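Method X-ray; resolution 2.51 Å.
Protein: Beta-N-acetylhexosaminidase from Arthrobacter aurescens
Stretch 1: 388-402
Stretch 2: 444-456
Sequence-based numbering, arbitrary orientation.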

ATOM      1  N   GLY A 388      25.683 -23.309  13.539  1.00 65.86           N
ATOM      2  CA  GLY A 388      26.018 -21.961  13.965  1.00 55.92           C
ATOM      3  C   GLY A 388      27.364 -21.843  14.669  1.00 50.32           C
ATOM      4  O   GLY A 388      28.191 -21.013  14.292  1.00 42.99           O
ATOM      5  N   ILE A 389      27.585 -22.658  15.700  1.00 57.05           N
ATOM      6  CA  ILE A 389      28.845 -22.611  16.447  1.00 65.56           C
ATOM      7  C   ILE A 389      30.020 -23.012  15.562  1.00 66.09           C
ATOM      8  O   ILE A 389      31.138 -22.533  15.736  1.00 71.84           O
ATOM      9  N   ASP A 390      29.742 -23.886  14.604  1.00 62.83           N
ATOM     10  CA  ASP A 390      30.727 -24.343  13.642  1.00 66.97           C
ATOM     11  C   ASP A 390      31.273 -23.192  12.783  1.00 68.85           C
ATOM     12  O   ASP A 390      32.464 -23.143  12.473  1.00 71.12           O
ATOM     13  N   ALA A 391      30.395 -22.268  12.404  1.00 67.90           N
ATOM     14  CA  ALA A 391      30.777 -21.129  11.570  1.00 57.89           C
ATOM     15  C   ALA A 391      31.518 -20.065  12.367  1.00 54.02           C
ATOM     16  O   ALA A 391      32.274 -19.277  11.804  1.00 55.70           O
ATOM     17  N   LEU A 392      31.281 -20.039  13.675  1.00 51.73           N
ATOM     18  CA  LEU A 392      32.035 -19.186  14.585  1.00 50.92           C
ATOM     19  C   LEU A 392      33.463 -19.718  14.780  1.00 58.30           C
ATOM     20  O   LEU A 392      34.432 -18.957  14.769  1.00 53.44           O
ATOM     21  N   ARG A 393      33.593 -21.031  14.950  1.00 64.60           N
ATOM     22  CA  ARG A 393      34.914 -21.639  15.032  1.00 75.48           C
ATOM     23  C   ARG A 393      35.806 -21.167  13.875  1.00 77.24           C
ATOM     24  O   ARG A 393      36.983 -20.869  14.076  1.00 85.89           O
ATOM     25  N   LYS A 394      35.240 -21.061  12.676  1.00 79.22           N
ATOM     26  CA  LYS A 394      36.024 -20.691  11.502  1.00 72.71           C
ATOM     27  C   LYS A 394      36.197 -19.180  11.349  1.00 76.57           C
ATOM     28  O   LYS A 394      36.799 -18.730  10.370  1.00 79.98           O
ATOM     29  N   GLY A 395      35.653 -18.396  12.282  1.00 75.64           N
ATOM     30  CA  GLY A 395      35.830 -16.948  12.261  1.00 74.25           C
ATOM     31  C   GLY A 395      34.790 -16.148  11.481  1.00 71.90           C
ATOM     32  O   GLY A 395      34.853 -14.916  11.413  1.00 69.55           O
ATOM     33  N   TYR A 396      33.838 -16.845  10.875  1.00 67.07           N
ATOM     34  CA  TYR A 396      32.771 -16.178  10.160  1.00 62.89           C
ATOM     35  C   TYR A 396      31.839 -15.520  11.174  1.00 61.18           C
ATOM     36  O   TYR A 396      31.554 -16.101  12.224  1.00 61.37           O
ATOM     37  N   ASP A 397      31.390 -14.301  10.878  1.00 57.46           N
ATOM     38  CA  ASP A 397      30.323 -13.670  11.661  1.00 51.47           C
ATOM     39  C   ASP A 397      28.994 -14.350  11.352  1.00 43.05           C
ATOM     40  O   ASP A 397      28.731 -14.736  10.223  1.00 45.83           O
ATOM     41  N   VAL A 398      28.163 -14.497  12.369  1.00 36.36           N
ATOM     42  CA  VAL A 398      26.956 -15.293  12.254  1.00 34.30           C
ATOM     43  C   VAL A 398      25.694 -14.496  12.635  1.00 41.75           C
ATOM     44  O   VAL A 398      25.724 -13.646  13.525  1.00 44.79           O
ATOM     45  N   VAL A 399      24.600 -14.759  11.929  1.00 40.06           N
ATOM     46  CA  VAL A 399      23.271 -14.361  12.367  1.00 42.67           C
ATOM     47  C   VAL A 399      22.392 -15.607  12.306  1.00 44.19           C
ATOM     48  O   VAL A 399      22.439 -16.353  11.325  1.00 37.88           O
HETATM   49  N   MSE A 400      21.622 -15.862  13.360  1.00 45.72           N
HETATM   50  CA  MSE A 400      20.792 -17.064  13.403  1.00 45.19           C
HETATM   51  C   MSE A 400      19.412 -16.859  12.769  1.00 47.87           C
HETATM   52  O   MSE A 400      18.702 -15.892  13.057  1.00 38.58           O
ATOM     53  N   CYS A 401      19.067 -17.772  11.872  1.00 45.89           N
ATOM     54  CA  CYS A 401      17.722 -17.886  11.360  1.00 36.68           C
ATOM     55  C   CYS A 401      17.389 -19.352  11.156  1.00 37.86           C
ATOM     56  O   CYS A 401      17.305 -19.824  10.024  1.00 40.38           O
ATOM     57  N   PRO A 402      17.213 -20.088  12.257  1.00 43.79           N
ATOM     58  CA  PRO A 402      16.946 -21.529  12.164  1.00 43.29           C
ATOM     59  C   PRO A 402      15.662 -21.799  11.386  1.00 42.54           C
ATOM     60  O   PRO A 402      14.652 -21.159  11.650  1.00 44.23           O
ATOM     61  N   ASP A 444      34.508 -18.508  23.390  1.00113.61           N
ATOM     62  CA  ASP A 444      35.373 -17.412  22.957  1.00121.39           C
ATOM     63  C   ASP A 444      36.055 -17.625  21.600  1.00119.30           C
ATOM     64  O   ASP A 444      37.289 -17.598  21.515  1.00119.50           O
ATOM     65  N   PHE A 445      35.264 -17.877  20.556  1.00109.63           N
ATOM     66  CA  PHE A 445      35.828 -18.098  19.224  1.00 97.51           C
ATOM     67  C   PHE A 445      36.070 -16.801  18.441  1.00 80.81           C
ATOM     68  O   PHE A 445      35.670 -15.716  18.874  1.00 70.36           O
ATOM     69  N   PRO A 446      36.694 -16.924  17.259  1.00 74.09           N
ATOM     70  CA  PRO A 446      37.015 -15.790  16.381  1.00 72.35           C
ATOM     71  C   PRO A 446      35.803 -15.165  15.698  1.00 71.38           C
ATOM     72  O   PRO A 446      35.831 -13.974  15.377  1.00 75.40           O
ATOM     73  N   GLY A 447      34.764 -15.960  15.463  1.00 65.41           N
ATOM     74  CA  GLY A 447      33.550 -15.449  14.856  1.00 60.58           C
ATOM     75  C   GLY A 447      32.705 -14.812  15.937  1.00 62.39           C
ATOM     76  O   GLY A 447      32.764 -15.240  17.100  1.00 63.19           O
ATOM     77  N   ARG A 448      31.929 -13.791  15.576  1.00 54.52           N
ATOM     78  CA  ARG A 448      31.021 -13.173  16.542  1.00 48.22           C
ATOM     79  C   ARG A 448      29.564 -13.242  16.123  1.00 51.02           C
ATOM     80  O   ARG A 448      29.245 -13.198  14.936  1.00 47.57           O
ATOM     81  N   LEU A 449      28.681 -13.330  17.115  1.00 52.89           N
ATOM     82  CA  LEU A 449      27.251 -13.423  16.855  1.00 49.65           C
ATOM     83  C   LEU A 449      26.706 -12.017  16.753  1.00 50.68           C
ATOM     84  O   LEU A 449      26.725 -11.259  17.726  1.00 55.94           O
ATOM     85  N   LEU A 450      26.232 -11.666  15.565  1.00 42.55           N
ATOM     86  CA  LEU A 450      25.683 -10.345  15.328  1.00 38.59           C
ATOM     87  C   LEU A 450      24.239 -10.225  15.814  1.00 35.63           C
ATOM     88  O   LEU A 450      23.816  -9.162  16.279  1.00 40.95           O
ATOM     89  N   GLY A 451      23.490 -11.316  15.693  1.00 32.09           N
ATOM     90  CA  GLY A 451      22.066 -11.296  15.973  1.00 41.05           C
ATOM     91  C   GLY A 451      21.286 -12.403  15.278  1.00 40.37           C
ATOM     92  O   GLY A 451      21.814 -13.489  14.980  1.00 35.60           O
ATOM     93  N   ALA A 452      20.006 -12.126  15.049  1.00 32.97           N
ATOM     94  CA  ALA A 452      19.091 -13.100  14.463  1.00 41.42           C
ATOM     95  C   ALA A 452      18.211 -12.478  13.379  1.00 40.22           C
ATOM     96  O   ALA A 452      18.201 -11.261  13.194  1.00 36.44           O
ATOM     97  N   GLN A 453      17.519 -13.328  12.629  1.00 38.92           N
ATOM     98  CA  GLN A 453      16.677 -12.859  11.547  1.00 42.30           C
ATOM     99  C   GLN A 453      15.502 -13.810  11.301  1.00 43.39           C
ATOM    100  O   GLN A 453      15.649 -15.027  11.392  1.00 45.41           O
ATOM    101  N   ALA A 454      14.338 -13.254  10.987  1.00 34.39           N
ATOM    102  CA  ALA A 454      13.192 -14.067  10.608  1.00 33.24           C
ATOM    103  C   ALA A 454      13.009 -13.997   9.091  1.00 33.65           C
ATOM    104  O   ALA A 454      13.130 -12.925   8.494  1.00 30.73           O
ATOM    105  N   ASN A 455      12.734 -15.141   8.472  1.00 34.19           N
ATOM    106  CA  ASN A 455      12.599 -15.212   7.017  1.00 41.24           C
ATOM    107  C   ASN A 455      11.165 -15.486   6.577  1.00 39.04           C
ATOM    108  O   ASN A 455      10.511 -16.391   7.093  1.00 31.99           O
ATOM    109  N   ILE A 456      10.680 -14.692   5.628  1.00 38.99           N
ATOM    110  CA  ILE A 456       9.366 -14.914   5.047  1.00 37.39           C
ATOM    111  C   ILE A 456       9.500 -15.288   3.565  1.00 35.91           C
ATOM    112  O   ILE A 456       9.700 -14.419   2.707  1.00 32.14           O
TER

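The most unusual feature of this contact is a pair of glycines, Gly395 and Gly447, whose CA atoms lie 3.8 Å apart where a helix gives way to a strand. Gly395 is the first residue past the helix to leave helical angles, with positive phi in a Schellman motif, and a CB on Gly447 would clash with Tyr396 O and Leu392 CA. Side chains are absent here, so the backbones can meet directly: Gly447 N donates to Leu392 O (3.1 Å).

Around this bare junction the packing is done by larger neighbours. Leu392 (m, t) points toward the second stretch and is the most extensively covered residue of its own. Its CB sits over one face of the Phe445 ring, 4.2 Å from the centroid, in a CH-pi contact, while its CD2 reaches Arg448 C at 3.8 Å. Arg393 CG approaches the ring edge, 4.1 Å from Phe445 CD1, although Phe445 is poorly ordered and its chi1 lies between wells. Pro446 also points toward the helix end, with its CG 3.3 Å from Arg393 O.

Beyond the junction the chains run as parallel strands; side chains alternate along Val398, Val399 and Met400, whereas Leu449 and Ala452, three residues apart, share a face. Val398 (t), Met400, a selenomethionine (m, m, m), Leu449 and Ala452 share one face. There Leu449 CD2 lies 3.9 Å from Val398 CG1 and 4.2 Å from Met400 CG, bridging two residues of the facing strand. Val399 (m) takes the other face, its CG1 packing 3.8 Å from Leu450 CB.

Polar side chains contribute too. Asp397 (m) accepts a hydrogen bond from Arg448 N at OD1 (3.2 Å), though the placement of OD1 is less sure; Asp397 OD2 and Arg448 NH1, 4.4 Å apart, are too distant for a salt bridge. At the far end Cys401 (p) brings SG to 3.8 Å from Asn455 ND2, and Gln453 NE2 donates to Asn455 OD1 (2.8 Å).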

ATOM      1  CB  ILE A 389      28.819 -23.508  17.707  1.00 70.59           C
ATOM      2  CG1 ILE A 389      28.314 -24.909  17.359  1.00 77.75           C
ATOM      3  CG2 ILE A 389      27.955 -22.884  18.795  1.00 67.56           C
ATOM      4  CD1 ILE A 389      28.623 -25.964  18.414  1.00 81.58           C
ATOM      5  CB  ASP A 390      30.091 -25.410  12.755  1.00 76.69           C
ATOM      6  CG  ASP A 390      31.112 -26.229  12.016  1.00 92.71           C
ATOM      7  OD1 ASP A 390      32.293 -25.822  11.999  1.00 99.71           O
ATOM      8  OD2 ASP A 390      30.736 -27.279  11.452  1.00 97.29           O
ATOM      9  CB  ALA A 391      29.558 -20.531  10.907  1.00 56.18           C
ATOM     10  CB  LEU A 392      31.322 -19.104  15.928  1.00 51.23           C
ATOM     11  CG  LEU A 392      29.916 -18.506  15.943  1.00 58.92           C
ATOM     12  CD1 LEU A 392      29.170 -18.985  17.169  1.00 61.43           C
ATOM     13  CD2 LEU A 392      29.953 -16.980  15.892  1.00 59.05           C
ATOM     14  CB  ARG A 393      34.825 -23.169  15.030  1.00 82.67           C
ATOM     15  CG  ARG A 393      34.215 -23.790  16.282  1.00 86.82           C
ATOM     16  CD  ARG A 393      34.697 -25.232  16.432  1.00 90.89           C
ATOM     17  NE  ARG A 393      33.612 -26.180  16.687  1.00 96.92           N
ATOM     18  CZ  ARG A 393      33.120 -26.455  17.894  1.00101.15           C
ATOM     19  NH1 ARG A 393      33.610 -25.846  18.967  1.00103.27           N
ATOM     20  NH2 ARG A 393      32.133 -27.336  18.032  1.00 99.90           N
ATOM     21  CB  LYS A 394      35.389 -21.230  10.219  1.00 70.11           C
ATOM     22  CG  LYS A 394      35.701 -22.682   9.885  1.00 72.12           C
ATOM     23  CD  LYS A 394      34.499 -23.589  10.118  1.00 76.38           C
ATOM     24  CE  LYS A 394      34.631 -24.883   9.325  1.00 80.95           C
ATOM     25  NZ  LYS A 394      33.895 -26.012   9.955  1.00 84.78           N
ATOM     26  CB  TYR A 396      32.011 -17.173   9.273  1.00 71.08           C
ATOM     27  CG  TYR A 396      32.857 -17.775   8.165  1.00 89.57           C
ATOM     28  CD1 TYR A 396      34.186 -17.388   7.995  1.00 97.86           C
ATOM     29  CD2 TYR A 396      32.328 -18.717   7.284  1.00 94.14           C
ATOM     30  CE1 TYR A 396      34.972 -17.927   6.989  1.00103.92           C
ATOM     31  CE2 TYR A 396      33.106 -19.264   6.267  1.00100.09           C
ATOM     32  CZ  TYR A 396      34.430 -18.863   6.126  1.00108.79           C
ATOM     33  OH  TYR A 396      35.221 -19.392   5.124  1.00114.61           O
ATOM     34  CB  ASP A 397      30.224 -12.166  11.388  1.00 53.33           C
ATOM     35  CG  ASP A 397      31.344 -11.375  12.043  1.00 65.28           C
ATOM     36  OD1 ASP A 397      31.957 -11.879  13.010  1.00 75.12           O
ATOM     37  OD2 ASP A 397      31.612 -10.243  11.591  1.00 66.43           O
ATOM     38  CB  VAL A 398      27.078 -16.529  13.158  1.00 32.65           C
ATOM     39  CG1 VAL A 398      25.766 -17.298  13.235  1.00 31.71           C
ATOM     40  CG2 VAL A 398      28.202 -17.417  12.670  1.00 33.50           C
ATOM     41  CB  VAL A 399      22.686 -13.248  11.486  1.00 48.82           C
ATOM     42  CG1 VAL A 399      23.560 -12.020  11.555  1.00 47.59           C
ATOM     43  CG2 VAL A 399      22.578 -13.709  10.059  1.00 54.43           C
HETATM   44  CB  MSE A 400      20.620 -17.562  14.836  1.00 29.10           C
HETATM   45  CG  MSE A 400      21.916 -17.861  15.541  1.00 41.73           C
HETATM   46 SE   MSE A 400      22.838 -19.394  14.766  0.69 49.83          SE
HETATM   47  CE  MSE A 400      21.364 -20.682  14.927  1.00 81.09           C
ATOM     48  CB  CYS A 401      17.564 -17.104  10.056  1.00 41.46           C
ATOM     49  SG  CYS A 401      18.924 -17.268   8.894  1.00 45.09           S
ATOM     50  CB  PRO A 402      16.774 -21.955  13.624  1.00 42.65           C
ATOM     51  CG  PRO A 402      17.399 -20.867  14.433  1.00 46.97           C
ATOM     52  CD  PRO A 402      17.244 -19.606  13.646  1.00 46.43           C
ATOM     53  CB  ASP A 444      36.422 -17.114  24.031  1.00129.00           C
ATOM     54  CG  ASP A 444      35.982 -16.020  24.978  1.00132.66           C
ATOM     55  OD1 ASP A 444      35.657 -14.916  24.491  1.00133.59           O
ATOM     56  OD2 ASP A 444      35.949 -16.265  26.201  1.00134.23           O
ATOM     57  CB  PHE A 445      34.921 -19.017  18.394  1.00102.28           C
ATOM     58  CG  PHE A 445      33.720 -19.531  19.133  1.00109.93           C
ATOM     59  CD1 PHE A 445      33.376 -20.872  19.060  1.00112.76           C
ATOM     60  CD2 PHE A 445      32.923 -18.677  19.885  1.00114.22           C
ATOM     61  CE1 PHE A 445      32.267 -21.353  19.729  1.00116.44           C
ATOM     62  CE2 PHE A 445      31.815 -19.151  20.563  1.00117.08           C
ATOM     63  CZ  PHE A 445      31.483 -20.490  20.481  1.00118.22           C
ATOM     64  CB  PRO A 446      37.951 -16.407  15.334  1.00 68.14           C
ATOM     65  CG  PRO A 446      37.618 -17.854  15.330  1.00 69.10           C
ATOM     66  CD  PRO A 446      37.264 -18.184  16.750  1.00 70.84           C
ATOM     67  CB  ARG A 448      31.426 -11.727  16.856  1.00 56.83           C
ATOM     68  CG  ARG A 448      31.863 -10.890  15.661  1.00 70.07           C
ATOM     69  CD  ARG A 448      32.311  -9.501  16.107  1.00 81.12           C
ATOM     70  NE  ARG A 448      31.233  -8.761  16.766  1.00 93.01           N
ATOM     71  CZ  ARG A 448      30.521  -7.793  16.190  1.00100.53           C
ATOM     72  NH1 ARG A 448      30.776  -7.437  14.937  1.00103.17           N
ATOM     73  NH2 ARG A 448      29.558  -7.172  16.866  1.00100.17           N
ATOM     74  CB  LEU A 449      26.543 -14.145  17.994  1.00 54.80           C
ATOM     75  CG  LEU A 449      25.723 -15.367  17.608  1.00 66.71           C
ATOM     76  CD1 LEU A 449      24.782 -15.748  18.732  1.00 74.13           C
ATOM     77  CD2 LEU A 449      24.941 -15.064  16.356  1.00 69.10           C
ATOM     78  CB  LEU A 450      25.771 -10.012  13.845  1.00 39.20           C
ATOM     79  CG  LEU A 450      27.172 -10.087  13.266  1.00 37.86           C
ATOM     80  CD1 LEU A 450      27.193  -9.426  11.908  1.00 38.62           C
ATOM     81  CD2 LEU A 450      28.120  -9.408  14.230  1.00 34.86           C
ATOM     82  CB  ALA A 452      18.233 -13.768  15.546  1.00 39.97           C
ATOM     83  CB  GLN A 453      17.554 -12.702  10.310  1.00 40.03           C
ATOM     84  CG  GLN A 453      16.858 -12.552   8.998  1.00 43.36           C
ATOM     85  CD  GLN A 453      17.868 -12.518   7.865  1.00 47.80           C
ATOM     86  OE1 GLN A 453      18.778 -11.688   7.863  1.00 50.46           O
ATOM     87  NE2 GLN A 453      17.736 -13.438   6.912  1.00 44.73           N
ATOM     88  CB  ALA A 454      11.935 -13.589  11.323  1.00 31.18           C
ATOM     89  CB  ASN A 455      13.530 -16.283   6.430  1.00 41.02           C
ATOM     90  CG  ASN A 455      14.999 -15.985   6.688  1.00 45.95           C
ATOM     91  OD1 ASN A 455      15.367 -14.849   6.954  1.00 45.56           O
ATOM     92  ND2 ASN A 455      15.842 -17.008   6.602  1.00 48.36           N
ATOM     93  CB  ILE A 456       8.557 -13.604   5.169  1.00 38.37           C
ATOM     94  CG1 ILE A 456       8.701 -13.041   6.591  1.00 34.35           C
ATOM     95  CG2 ILE A 456       7.099 -13.804   4.778  1.00 39.51           C
ATOM     96  CD1 ILE A 456       8.220 -11.613   6.735  1.00 33.43           C
TER